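Local coordinates for protein alcohol dehydrogenase (Escherichia coli, PDB 5VM2) that is an oxidoreductase of unknown specificity that binds zinc and probably oxidises CH-OH groups with NAD or NADP as the acceptor, at residues A[1-6]-A[126-131]; A[27-32]-A[76-81]; A[169-174]-A[230-235]; A[237-242]-A[257-262]. All coordinates share one frame; numbering follows the deposited sequence.

Interaction 1: A[1-6]-A[126-131]; sequences MKNSKA and THYLCH
The carboxamide of N3 enters the bend of T126-Y128 and makes most of the polar contacts there. With CG anti to the backbone N (chi1 -162°), the group crosses T126 at about a right angle. Its OD1 receives two weak, strongly bent hydrogen bonds, one from H127 N and one from Y128 N, each 3.1 Å long. Its ND2 donates to Y128 O at 3.3 Å, an acceptor 31° out of the amide plane, and more weakly to T126 OG1. That hydroxyl in turn gives its proton to S4 O over only 2.6 Å, and H127 N adds a weak bond to the same carbonyl. This is the tight part of the contact, near the single backbone bridge of K5 with T126. Beside it, S4 OG lies at the edge of the imidazole, 3.2 Å from H127 CD2, but it is hydrogen-bonded with the hydroxyl of Y321.

Toward the N-terminus the packing thins. K2 O comes 3.4 Å from Y128 CE2 at the ring edge, M1 is poorly ordered, and K2 is exposed, its CB pointing away from 126-131. The contact attaches the hairpin of strands 3-10 and 13-19 to strand 128-132, which pairs with strand 28-37 in the GroES-like domain. Because one amide is shared among several bent bonds, the attachment depends on the combined grip of N3, T126 and S4 O and not on a regular strand pairing.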
loop_
_atom_site.group_PDB
_atom_site.type_symbol
_atom_site.label_atom_id
_atom_site.label_comp_id
_atom_site.label_asym_id
_atom_site.label_seq_id
_atom_site.Cartn_x
_atom_site.Cartn_y
_atom_site.Cartn_z
ATOM N N MET A 1 -21.087 -17.374 -13.500
ATOM C CA MET A 1 -20.985 -18.409 -14.521
ATOM C C MET A 1 -19.877 -18.078 -15.521
ATOM O O MET A 1 -19.264 -18.975 -16.101
ATOM C CB MET A 1 -22.324 -18.582 -15.244
ATOM C CG MET A 1 -22.303 -19.616 -16.359
ATOM S SD MET A 1 -23.675 -19.428 -17.511
ATOM C CE MET A 1 -23.250 -20.653 -18.747
ATOM N N LYS A 2 -19.640 -16.783 -15.693
ATOM C CA LYS A 2 -18.616 -16.287 -16.596
ATOM C C LYS A 2 -17.704 -15.311 -15.863
ATOM O O LYS A 2 -18.045 -14.798 -14.796
ATOM C CB LYS A 2 -19.253 -15.603 -17.807
ATOM C CG LYS A 2 -18.255 -14.956 -18.752
ATOM C CD LYS A 2 -18.682 -13.548 -19.129
ATOM C CE LYS A 2 -17.740 -12.939 -20.155
ATOM N NZ LYS A 2 -17.543 -11.480 -19.932
ATOM N N ASN A 3 -16.539 -15.064 -16.449
ATOM C CA ASN A 3 -15.545 -14.165 -15.889
ATOM C C ASN A 3 -15.130 -13.130 -16.929
ATOM O O ASN A 3 -15.428 -13.249 -18.120
ATOM C CB ASN A 3 -14.324 -14.962 -15.406
ATOM C CG ASN A 3 -13.453 -14.183 -14.448
ATOM O OD1 ASN A 3 -13.871 -13.168 -13.893
ATOM N ND2 ASN A 3 -12.231 -14.658 -14.245
ATOM N N SER A 4 -14.441 -12.096 -16.453
ATOM C CA SER A 4 -13.810 -11.107 -17.313
ATOM C C SER A 4 -12.652 -10.489 -16.545
ATOM O O SER A 4 -12.556 -10.620 -15.323
ATOM C CB SER A 4 -14.801 -10.028 -17.769
ATOM O OG SER A 4 -15.062 -9.096 -16.731
ATOM N N LYS A 5 -11.754 -9.833 -17.276
ATOM C CA LYS A 5 -10.651 -9.114 -16.657
ATOM C C LYS A 5 -10.449 -7.789 -17.370
ATOM O O LYS A 5 -10.683 -7.673 -18.576
ATOM C CB LYS A 5 -9.321 -9.892 -16.695
ATOM C CG LYS A 5 -9.425 -11.397 -16.651
ATOM C CD LYS A 5 -8.078 -12.059 -16.953
ATOM C CE LYS A 5 -7.711 -11.972 -18.428
ATOM N NZ LYS A 5 -6.520 -12.806 -18.772
ATOM N N ALA A 6 -9.999 -6.796 -16.611
ATOM C CA ALA A 6 -9.549 -5.529 -17.171
ATOM C C ALA A 6 -8.072 -5.654 -17.524
ATOM O O ALA A 6 -7.247 -5.984 -16.664
ATOM C CB ALA A 6 -9.776 -4.385 -16.186
ATOM N N THR A 126 -10.783 -8.373 -11.887
ATOM C CA THR A 126 -11.470 -9.490 -12.519
ATOM C C THR A 126 -12.598 -9.902 -11.589
ATOM O O THR A 126 -12.607 -9.542 -10.410
ATOM C CB THR A 126 -10.519 -10.666 -12.792
ATOM O OG1 THR A 126 -11.235 -11.747 -13.410
ATOM C CG2 THR A 126 -9.889 -11.150 -11.499
ATOM N N HIS A 127 -13.566 -10.643 -12.132
ATOM C CA HIS A 127 -14.679 -11.080 -11.297
ATOM C C HIS A 127 -14.289 -12.241 -10.393
ATOM O O HIS A 127 -14.795 -12.339 -9.269
ATOM C CB HIS A 127 -15.882 -11.469 -12.161
ATOM C CG HIS A 127 -16.599 -10.300 -12.761
ATOM N ND1 HIS A 127 -17.353 -9.424 -12.010
ATOM C CD2 HIS A 127 -16.681 -9.865 -14.041
ATOM C CE1 HIS A 127 -17.864 -8.496 -12.800
ATOM N NE2 HIS A 127 -17.472 -8.741 -14.037
ATOM N N TYR A 128 -13.389 -13.109 -10.850
ATOM C CA TYR A 128 -13.025 -14.320 -10.130
ATOM C C TYR A 128 -11.520 -14.519 -10.198
ATOM O O TYR A 128 -10.919 -14.388 -11.268
ATOM C CB TYR A 128 -13.729 -15.553 -10.716
ATOM C CG TYR A 128 -15.232 -15.543 -10.563
ATOM C CD1 TYR A 128 -15.833 -16.044 -9.417
ATOM C CD2 TYR A 128 -16.049 -15.024 -11.559
ATOM C CE1 TYR A 128 -17.212 -16.033 -9.267
ATOM C CE2 TYR A 128 -17.430 -15.006 -11.418
ATOM C CZ TYR A 128 -18.004 -15.513 -10.270
ATOM O OH TYR A 128 -19.373 -15.501 -10.119
ATOM N N LEU A 129 -10.919 -14.849 -9.057
ATOM C CA LEU A 129 -9.501 -15.179 -9.019
ATOM C C LEU A 129 -9.251 -16.224 -7.940
ATOM O O LEU A 129 -10.060 -16.414 -7.027
ATOM C CB LEU A 129 -8.630 -13.932 -8.785
ATOM C CG LEU A 129 -8.722 -13.116 -7.491
ATOM C CD1 LEU A 129 -7.894 -13.723 -6.358
ATOM C CD2 LEU A 129 -8.268 -11.687 -7.748
ATOM N N CYS A 130 -8.108 -16.895 -8.054
ATOM C CA CYS A 130 -7.684 -17.905 -7.098
ATOM C C CYS A 130 -6.463 -17.412 -6.337
ATOM O O CYS A 130 -5.606 -16.723 -6.899
ATOM C CB CYS A 130 -7.366 -19.226 -7.798
ATOM S SG CYS A 130 -8.802 -19.986 -8.579
ATOM N N HIS A 131 -6.387 -17.769 -5.056
ATOM C CA HIS A 131 -5.279 -17.346 -4.219
ATOM C C HIS A 131 -4.969 -18.452 -3.224
ATOM O O HIS A 131 -5.893 -19.145 -2.776
ATOM C CB HIS A 131 -5.589 -16.043 -3.472
ATOM C CG HIS A 131 -4.368 -15.262 -3.096
ATOM N ND1 HIS A 131 -3.450 -14.826 -4.028
ATOM C CD2 HIS A 131 -3.907 -14.850 -1.891
ATOM C CE1 HIS A 131 -2.478 -14.175 -3.413
ATOM N NE2 HIS A 131 -2.732 -14.174 -2.117
#

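Interaction 2: A[27-32]-A[76-81]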
loop_
_atom_site.group_PDB
_atom_site.type_symbol
_atom_site.label_atom_id
_atom_site.label_comp_id
_atom_site.label_asym_id
_atom_site.label_seq_id
_atom_site.Cartn_x
_atom_site.Cartn_y
_atom_site.Cartn_z
ATOM N N ASP A 27 -4.829 -26.205 -2.614
ATOM C CA ASP A 27 -4.533 -25.369 -1.458
ATOM C C ASP A 27 -5.021 -23.936 -1.632
ATOM O O ASP A 27 -4.615 -23.056 -0.864
ATOM C CB ASP A 27 -3.031 -25.377 -1.160
ATOM C CG ASP A 27 -2.223 -24.629 -2.205
ATOM O OD1 ASP A 27 -2.494 -24.813 -3.409
ATOM O OD2 ASP A 27 -1.317 -23.855 -1.824
ATOM N N GLU A 28 -5.895 -23.682 -2.601
ATOM C CA GLU A 28 -6.318 -22.336 -2.946
ATOM C C GLU A 28 -7.801 -22.132 -2.671
ATOM O O GLU A 28 -8.582 -23.083 -2.565
ATOM C CB GLU A 28 -6.024 -22.035 -4.420
ATOM C CG GLU A 28 -4.565 -22.214 -4.807
ATOM C CD GLU A 28 -4.296 -21.876 -6.262
ATOM O OE1 GLU A 28 -3.155 -21.479 -6.579
ATOM O OE2 GLU A 28 -5.219 -22.018 -7.093
ATOM N N VAL A 29 -8.176 -20.862 -2.551
ATOM C CA VAL A 29 -9.569 -20.445 -2.506
ATOM C C VAL A 29 -9.908 -19.802 -3.841
ATOM O O VAL A 29 -9.044 -19.236 -4.519
ATOM C CB VAL A 29 -9.855 -19.463 -1.346
ATOM C CG1 VAL A 29 -9.608 -20.126 -0.000
ATOM C CG2 VAL A 29 -9.008 -18.206 -1.490
ATOM N N LEU A 30 -11.174 -19.905 -4.225
ATOM C CA LEU A 30 -11.717 -19.153 -5.348
ATOM C C LEU A 30 -12.627 -18.073 -4.785
ATOM O O LEU A 30 -13.620 -18.381 -4.115
ATOM C CB LEU A 30 -12.484 -20.055 -6.315
ATOM C CG LEU A 30 -13.242 -19.308 -7.419
ATOM C CD1 LEU A 30 -12.307 -18.915 -8.557
ATOM C CD2 LEU A 30 -14.418 -20.129 -7.937
ATOM N N ILE A 31 -12.293 -16.815 -5.051
ATOM C CA ILE A 31 -12.918 -15.621 -4.502
ATOM C C ILE A 31 -13.666 -14.884 -5.604
ATOM O O ILE A 31 -13.236 -14.860 -6.762
ATOM C CB ILE A 31 -11.880 -14.700 -3.823
ATOM C CG1 ILE A 31 -10.929 -14.091 -4.853
ATOM C CG2 ILE A 31 -11.087 -15.472 -2.770
ATOM C CD1 ILE A 31 -11.555 -12.999 -5.679
ATOM N N LYS A 32 -14.846 -14.349 -5.319
ATOM C CA LYS A 32 -15.494 -13.382 -6.195
ATOM C C LYS A 32 -15.051 -11.993 -5.752
ATOM O O LYS A 32 -15.403 -11.548 -4.655
ATOM C CB LYS A 32 -17.011 -13.533 -6.134
ATOM C CG LYS A 32 -17.763 -12.772 -7.209
ATOM C CD LYS A 32 -19.240 -13.143 -7.208
ATOM C CE LYS A 32 -19.928 -12.694 -8.486
ATOM N NZ LYS A 32 -19.871 -11.214 -8.652
ATOM N N SER A 76 -9.330 -28.852 -2.602
ATOM C CA SER A 76 -9.679 -30.043 -1.836
ATOM C C SER A 76 -8.947 -30.157 -0.503
ATOM O O SER A 76 -9.367 -30.958 0.338
ATOM C CB SER A 76 -9.417 -31.294 -2.674
ATOM O OG SER A 76 -8.036 -31.450 -2.944
ATOM N N ARG A 77 -7.877 -29.396 -0.280
ATOM C CA ARG A 77 -7.152 -29.462 0.983
ATOM C C ARG A 77 -7.282 -28.184 1.801
ATOM O O ARG A 77 -6.548 -28.009 2.780
ATOM C CB ARG A 77 -5.675 -29.783 0.739
ATOM C CG ARG A 77 -5.064 -30.689 1.804
ATOM C CD ARG A 77 -3.607 -31.024 1.510
ATOM N NE ARG A 77 -2.801 -29.827 1.289
ATOM C CZ ARG A 77 -2.253 -29.104 2.260
ATOM N NH1 ARG A 77 -2.422 -29.452 3.527
ATOM N NH2 ARG A 77 -1.535 -28.029 1.964
ATOM N N VAL A 78 -8.199 -27.295 1.434
ATOM C CA VAL A 78 -8.408 -26.047 2.163
ATOM C C VAL A 78 -9.394 -26.303 3.295
ATOM O O VAL A 78 -10.515 -26.767 3.061
ATOM C CB VAL A 78 -8.917 -24.935 1.236
ATOM C CG1 VAL A 78 -9.394 -23.741 2.056
ATOM C CG2 VAL A 78 -7.830 -24.517 0.266
ATOM N N ARG A 79 -8.973 -25.998 4.523
ATOM C CA ARG A 79 -9.827 -26.098 5.699
ATOM C C ARG A 79 -10.106 -24.760 6.361
ATOM O O ARG A 79 -11.138 -24.616 7.021
ATOM C CB ARG A 79 -9.198 -27.036 6.738
ATOM C CG ARG A 79 -9.111 -28.487 6.291
ATOM C CD ARG A 79 -10.489 -29.128 6.198
ATOM N NE ARG A 79 -10.879 -29.402 4.821
ATOM C CZ ARG A 79 -10.628 -30.542 4.195
ATOM N NH1 ARG A 79 -9.982 -31.515 4.817
ATOM N NH2 ARG A 79 -11.014 -30.701 2.941
ATOM N N LYS A 80 -9.210 -23.783 6.201
ATOM C CA LYS A 80 -9.380 -22.489 6.854
ATOM C C LYS A 80 -10.616 -21.752 6.354
ATOM O O LYS A 80 -11.196 -20.949 7.092
ATOM C CB LYS A 80 -8.138 -21.620 6.634
ATOM C CG LYS A 80 -6.940 -21.987 7.499
ATOM C CD LYS A 80 -5.650 -21.356 6.976
ATOM C CE LYS A 80 -5.691 -19.834 7.037
ATOM N NZ LYS A 80 -4.420 -19.215 6.551
ATOM N N PHE A 81 -11.031 -22.003 5.116
ATOM C CA PHE A 81 -12.061 -21.205 4.475
ATOM C C PHE A 81 -13.146 -22.109 3.905
ATOM O O PHE A 81 -12.940 -23.304 3.681
ATOM C CB PHE A 81 -11.454 -20.317 3.378
ATOM C CG PHE A 81 -10.389 -19.381 3.886
ATOM C CD1 PHE A 81 -10.735 -18.193 4.514
ATOM C CD2 PHE A 81 -9.048 -19.698 3.763
ATOM C CE1 PHE A 81 -9.760 -17.334 4.992
ATOM C CE2 PHE A 81 -8.066 -18.843 4.241
ATOM C CZ PHE A 81 -8.423 -17.661 4.857
#
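V78 lays its CG2 methyl over the backbone of the strand start, 3.3 Å from E28 O and 3.4 Å from D27 C. Strand 28-37 is a central member of the sheet of the GroES-like domain, and 76-81 belongs to the loop that joins strands 67-74 and 86-89 of that sheet, so the contact folds this loop back over the beginning of a strand. V29 points into the loop. Its CG1, anti to the carbonyl carbon (chi1 -63°), is the branch that does the touching: it reaches V78 CG1 at 4.2 Å and lies obliquely by the ring of F81, with CB and CG of that residue almost as near as the ring carbon CD2.

No hydrogen bond links the two segments, and their grip is that of aliphatic branches, one ring and backbone. The backbone bonds go elsewhere: D27 pairs with E133 and E28 with G75. T136 of strand 136-138 touches both V29 and F81, extending the apolar cluster beyond the segments. At the outer end the contact becomes polar and slack. The D27 carboxylate and the R77 guanidinium do not form an ion pair, D27 OD2 and R77 NH2 being 5.6 Å apart, although their charges could still attract at that range. Deeper in, the closest approach of V29 to F81 is that of CG1 to CD2, at 3.8 Å.

Interaction 3: A[169-174]-A[230-235]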
loop_
_atom_site.group_PDB
_atom_site.type_symbol
_atom_site.label_atom_id
_atom_site.label_comp_id
_atom_site.label_asym_id
_atom_site.label_seq_id
_atom_site.Cartn_x
_atom_site.Cartn_y
_atom_site.Cartn_z
ATOM N N GLY A 169 7.249 8.275 23.105
ATOM C CA GLY A 169 8.473 8.998 23.359
ATOM C C GLY A 169 9.345 9.228 22.144
ATOM O O GLY A 169 10.399 9.870 22.269
ATOM N N LYS A 170 8.953 8.722 20.979
ATOM C CA LYS A 170 9.674 8.965 19.738
ATOM C C LYS A 170 8.914 10.006 18.926
ATOM O O LYS A 170 7.741 9.805 18.592
ATOM C CB LYS A 170 9.853 7.672 18.945
ATOM C CG LYS A 170 10.728 6.673 19.683
ATOM C CD LYS A 170 11.138 5.496 18.823
ATOM C CE LYS A 170 12.264 4.718 19.505
ATOM N NZ LYS A 170 12.519 3.397 18.865
ATOM N N LYS A 171 9.571 11.127 18.641
ATOM C CA LYS A 171 8.961 12.171 17.832
ATOM C C LYS A 171 9.103 11.796 16.368
ATOM O O LYS A 171 10.191 11.420 15.925
ATOM C CB LYS A 171 9.614 13.525 18.099
ATOM C CG LYS A 171 9.437 14.023 19.514
ATOM C CD LYS A 171 9.878 15.471 19.640
ATOM C CE LYS A 171 8.972 16.390 18.844
ATOM N NZ LYS A 171 7.635 16.560 19.480
ATOM N N ILE A 172 8.013 11.913 15.615
ATOM C CA ILE A 172 7.938 11.367 14.266
ATOM C C ILE A 172 7.565 12.472 13.285
ATOM O O ILE A 172 6.698 13.309 13.567
ATOM C CB ILE A 172 6.933 10.198 14.211
ATOM C CG1 ILE A 172 7.451 9.047 15.082
ATOM C CG2 ILE A 172 6.706 9.723 12.778
ATOM C CD1 ILE A 172 6.684 7.777 14.936
ATOM N N ILE A 173 8.248 12.481 12.141
ATOM C CA ILE A 173 7.915 13.338 11.010
ATOM C C ILE A 173 7.599 12.433 9.833
ATOM O O ILE A 173 8.406 11.565 9.479
ATOM C CB ILE A 173 9.058 14.298 10.653
ATOM C CG1 ILE A 173 9.339 15.262 11.806
ATOM C CG2 ILE A 173 8.706 15.068 9.388
ATOM C CD1 ILE A 173 10.556 16.134 11.582
ATOM N N ILE A 174 6.433 12.628 9.234
ATOM C CA ILE A 174 6.020 11.890 8.051
ATOM C C ILE A 174 5.995 12.862 6.880
ATOM O O ILE A 174 5.218 13.827 6.877
ATOM C CB ILE A 174 4.656 11.222 8.260
ATOM C CG1 ILE A 174 4.784 10.152 9.351
ATOM C CG2 ILE A 174 4.149 10.620 6.960
ATOM C CD1 ILE A 174 3.494 9.537 9.742
ATOM N N GLN A 230 12.100 21.877 12.795
ATOM C CA GLN A 230 13.045 22.168 13.867
ATOM C C GLN A 230 12.334 22.750 15.082
ATOM O O GLN A 230 12.692 22.447 16.227
ATOM C CB GLN A 230 14.133 23.119 13.366
ATOM C CG GLN A 230 15.189 22.444 12.501
ATOM C CD GLN A 230 15.874 21.294 13.215
ATOM O OE1 GLN A 230 15.490 20.134 13.059
ATOM N NE2 GLN A 230 16.894 21.610 14.005
ATOM N N GLN A 231 11.326 23.596 14.855
ATOM C CA GLN A 231 10.479 24.039 15.957
ATOM C C GLN A 231 9.762 22.853 16.591
ATOM O O GLN A 231 9.740 22.707 17.819
ATOM C CB GLN A 231 9.472 25.075 15.461
ATOM C CG GLN A 231 8.432 25.462 16.500
ATOM C CD GLN A 231 7.320 26.317 15.923
ATOM O OE1 GLN A 231 7.482 26.945 14.876
ATOM N NE2 GLN A 231 6.181 26.342 16.605
ATOM N N PHE A 232 9.178 21.989 15.757
ATOM C CA PHE A 232 8.444 20.830 16.254
ATOM C C PHE A 232 9.320 19.948 17.138
ATOM O O PHE A 232 8.861 19.438 18.168
ATOM C CB PHE A 232 7.883 20.046 15.065
ATOM C CG PHE A 232 7.364 18.677 15.407
ATOM C CD1 PHE A 232 7.973 17.543 14.887
ATOM C CD2 PHE A 232 6.252 18.519 16.217
ATOM C CE1 PHE A 232 7.494 16.275 15.189
ATOM C CE2 PHE A 232 5.765 17.256 16.523
ATOM C CZ PHE A 232 6.380 16.136 16.010
ATOM N N THR A 233 10.591 19.776 16.770
ATOM C CA THR A 233 11.506 18.907 17.499
ATOM C C THR A 233 12.455 19.678 18.407
ATOM O O THR A 233 13.438 19.103 18.890
ATOM C CB THR A 233 12.316 18.043 16.526
ATOM O OG1 THR A 233 13.154 18.880 15.719
ATOM C CG2 THR A 233 11.388 17.237 15.626
ATOM N N GLU A 234 12.189 20.963 18.648
ATOM C CA GLU A 234 13.007 21.780 19.542
ATOM C C GLU A 234 14.472 21.774 19.113
ATOM O O GLU A 234 15.378 21.659 19.939
ATOM C CB GLU A 234 12.862 21.319 20.993
ATOM C CG GLU A 234 11.532 21.690 21.619
ATOM C CD GLU A 234 10.959 20.575 22.465
ATOM O OE1 GLU A 234 10.146 19.787 21.937
ATOM O OE2 GLU A 234 11.322 20.488 23.656
ATOM N N ASP A 235 14.701 21.879 17.805
ATOM C CA ASP A 235 16.026 21.921 17.192
ATOM C C ASP A 235 16.822 20.643 17.414
ATOM O O ASP A 235 18.037 20.625 17.180
ATOM C CB ASP A 235 16.829 23.130 17.686
ATOM C CG ASP A 235 16.045 24.418 17.582
ATOM O OD1 ASP A 235 15.493 24.694 16.497
ATOM O OD2 ASP A 235 15.975 25.153 18.589
#
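K171 and F232 meet tip to tip, the lysine ending over one face of the phenyl ring. Its CE stands above the centre, 3.9 Å from the F232 ring centroid and 13° off the normal, as a CH-pi contact. NZ is shifted toward the CE2 and CZ side, also 3.9 Å from that centroid but 27° off the normal, which makes a cation-pi interaction. Bends at chi3, which sets CE, and at chi4, which sets NZ, bring the end of the chain over the ring. The same CE also touches the backbone, 3.1 Å from F232 O, so one lysine carbon meets both the ring and the carbonyl of F232. The strand adds further contacts: I172 O is 3.5 Å from F232 CE1, and the I173 side chain slides past that of F232 in the opposite direction, its CG1 4.0 Å from F232 CE1.

The next shell fixes both sides. Helix 225-232 ends in a Schellman motif, with E234 at positive phi, D235 N bonded to Q230 O and E234 N to Q231 O. T233 OG1 is hydrogen-bonded to G237 N and to C229 O, tying the helix end to the chain that enters strand 238-243. On the other side, K171 N is held by D239 OD1. Strand 171-175 is central in the parallel sheet of the Rossmann-type domain, and the helix packs its last turn against it. E195 contributes a long, weak ion pair to NZ. Together, the pi face, E195 and the carbonyl end of the helix would be expected to favour a charged ammonium here.

Interaction 4: A[237-242]-A[257-262]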
loop_
_atom_site.group_PDB
_atom_site.type_symbol
_atom_site.label_atom_id
_atom_site.label_comp_id
_atom_site.label_asym_id
_atom_site.label_seq_id
_atom_site.Cartn_x
_atom_site.Cartn_y
_atom_site.Cartn_z
ATOM N N GLY A 237 15.760 17.563 16.010
ATOM C CA GLY A 237 15.447 16.587 14.989
ATOM C C GLY A 237 14.507 15.513 15.508
ATOM O O GLY A 237 14.343 15.309 16.708
ATOM N N ALA A 238 13.871 14.815 14.575
ATOM C CA ALA A 238 12.923 13.770 14.930
ATOM C C ALA A 238 13.626 12.432 15.138
ATOM O O ALA A 238 14.647 12.140 14.510
ATOM C CB ALA A 238 11.850 13.631 13.847
ATOM N N ASP A 239 13.063 11.615 16.035
ATOM C CA ASP A 239 13.562 10.252 16.221
ATOM C C ASP A 239 13.465 9.446 14.929
ATOM O O ASP A 239 14.377 8.679 14.592
ATOM C CB ASP A 239 12.775 9.546 17.325
ATOM C CG ASP A 239 13.000 10.164 18.686
ATOM O OD1 ASP A 239 12.370 11.201 18.980
ATOM O OD2 ASP A 239 13.809 9.606 19.454
ATOM N N ILE A 240 12.357 9.583 14.210
ATOM C CA ILE A 240 12.111 8.821 12.990
ATOM C C ILE A 240 11.528 9.771 11.961
ATOM O O ILE A 240 10.599 10.521 12.269
ATOM C CB ILE A 240 11.142 7.644 13.227
ATOM C CG1 ILE A 240 11.644 6.716 14.341
ATOM C CG2 ILE A 240 10.937 6.876 11.941
ATOM C CD1 ILE A 240 10.535 5.897 14.996
ATOM N N VAL A 241 12.071 9.749 10.749
ATOM C CA VAL A 241 11.491 10.466 9.621
ATOM C C VAL A 241 11.072 9.428 8.596
ATOM O O VAL A 241 11.900 8.624 8.145
ATOM C CB VAL A 241 12.467 11.475 9.001
ATOM C CG1 VAL A 241 11.777 12.234 7.868
ATOM C CG2 VAL A 241 12.990 12.441 10.054
ATOM N N PHE A 242 9.794 9.435 8.244
ATOM C CA PHE A 242 9.273 8.589 7.184
ATOM C C PHE A 242 9.177 9.409 5.906
ATOM O O PHE A 242 8.590 10.497 5.904
ATOM C CB PHE A 242 7.893 8.034 7.543
ATOM C CG PHE A 242 7.901 7.081 8.693
ATOM C CD1 PHE A 242 7.729 7.542 9.993
ATOM C CD2 PHE A 242 8.080 5.726 8.481
ATOM C CE1 PHE A 242 7.729 6.659 11.068
ATOM C CE2 PHE A 242 8.088 4.838 9.548
ATOM C CZ PHE A 242 7.910 5.308 10.843
ATOM N N LEU A 257 16.180 16.662 8.914
ATOM C CA LEU A 257 15.041 16.582 9.818
ATOM C C LEU A 257 15.202 15.565 10.939
ATOM O O LEU A 257 14.422 15.607 11.900
ATOM C CB LEU A 257 13.766 16.237 9.031
ATOM C CG LEU A 257 13.397 17.183 7.885
ATOM C CD1 LEU A 257 12.147 16.691 7.181
ATOM C CD2 LEU A 257 13.195 18.590 8.407
ATOM N N VAL A 258 16.178 14.665 10.842
ATOM C CA VAL A 258 16.331 13.543 11.765
ATOM C C VAL A 258 17.366 13.903 12.821
ATOM O O VAL A 258 18.324 14.648 12.565
ATOM C CB VAL A 258 16.731 12.258 10.999
ATOM C CG1 VAL A 258 18.102 12.419 10.369
ATOM C CG2 VAL A 258 16.696 11.023 11.905
ATOM N N MET A 259 17.175 13.369 14.024
ATOM C CA MET A 259 18.132 13.573 15.098
ATOM C C MET A 259 19.315 12.618 14.954
ATOM O O MET A 259 19.234 11.579 14.290
ATOM C CB MET A 259 17.474 13.348 16.458
ATOM C CG MET A 259 17.330 11.883 16.824
ATOM S SD MET A 259 16.545 11.613 18.428
ATOM C CE MET A 259 16.796 13.185 19.233
ATOM N N ARG A 260 20.418 12.970 15.611
ATOM C CA ARG A 260 21.549 12.055 15.681
ATOM C C ARG A 260 21.101 10.724 16.274
ATOM O O ARG A 260 20.265 10.678 17.181
ATOM C CB ARG A 260 22.676 12.665 16.511
ATOM C CG ARG A 260 22.272 13.035 17.925
ATOM C CD ARG A 260 23.392 13.775 18.632
ATOM N NE ARG A 260 23.749 15.013 17.945
ATOM C CZ ARG A 260 24.902 15.649 18.106
ATOM N NH1 ARG A 260 25.823 15.162 18.928
ATOM N NH2 ARG A 260 25.141 16.771 17.441
ATOM N N GLY A 261 21.636 9.634 15.734
ATOM C CA GLY A 261 21.212 8.317 16.153
ATOM C C GLY A 261 19.820 7.913 15.722
ATOM O O GLY A 261 19.382 6.814 16.078
ATOM N N GLY A 262 19.117 8.752 14.959
ATOM C CA GLY A 262 17.753 8.477 14.555
ATOM C C GLY A 262 17.659 7.630 13.298
ATOM O O GLY A 262 18.641 7.070 12.805
#
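M259 SD stands above the plane of the D239 carboxylate, nearest OD2 at 3.5 Å, while the other oxygen, OD1, takes a hydrogen bond from K171 N. The two side chains lie side by side and point the same way. This is the entrance of a strand in the Rossmann-type parallel sheet: strand 238-243 runs between 171-175 and 262-267, and helix 248-253 forms the beta-alpha-beta connection that leads to 257-262.

The flat peptide groups of A238 and its neighbours carry the backbone pairing. A238 N donates to L257 O at 2.8 Å, and A238 O accepts M259 N at 2.9 Å. These two bonds flank V258 and make a short parallel bridge between A238 and V258. G237 passes close beside it, its CA against L257 O; at its phi of 85° a CB would be jammed against the preceding carbonyl O and would also run into V258 C and M259 N, so the tight approach depends on glycine. Past the bridge the chain turns a corner at D239, and 257-262 turns at R260 and G261 through a type II turn in which G262 N bonds to M259 O. Strand 262-267 then continues the pairing, with K263 bonded to D239 and V241.

On the apolar side, V241 packs toward the incoming chain. Its CG2, anti to the carbonyl carbon, meets V258 CB at 3.9 Å and L257 CB at 4.0 Å, while I173 lies against A238. V258 turns CG2 anti to its own backbone N, and this methyl lies 3.5 Å from A238 O.

Overall arrangement
Interactions 1 and 2 lie in the GroES-like half and interactions 3 and 4 in the Rossmann-type half, on opposite sides of the chain's centre with their centres 45 to 47 Å apart. Each pair shares a sheet. Strands 128-132 and 28-37 are neighbours, joined by L129 O with I31 N and H131 O with V29 N. Strands 171-175 and 238-243 are neighbours too, and the centres of interactions 3 and 4 are only 8 Å apart. Interactions 1 and 2 are partly buried, one rich in bent hydrogen bonds, the other with none. Interactions 3 and 4 are buried: a lysine-ring contact at a helix end beside straight backbone pairing at a strand entrance.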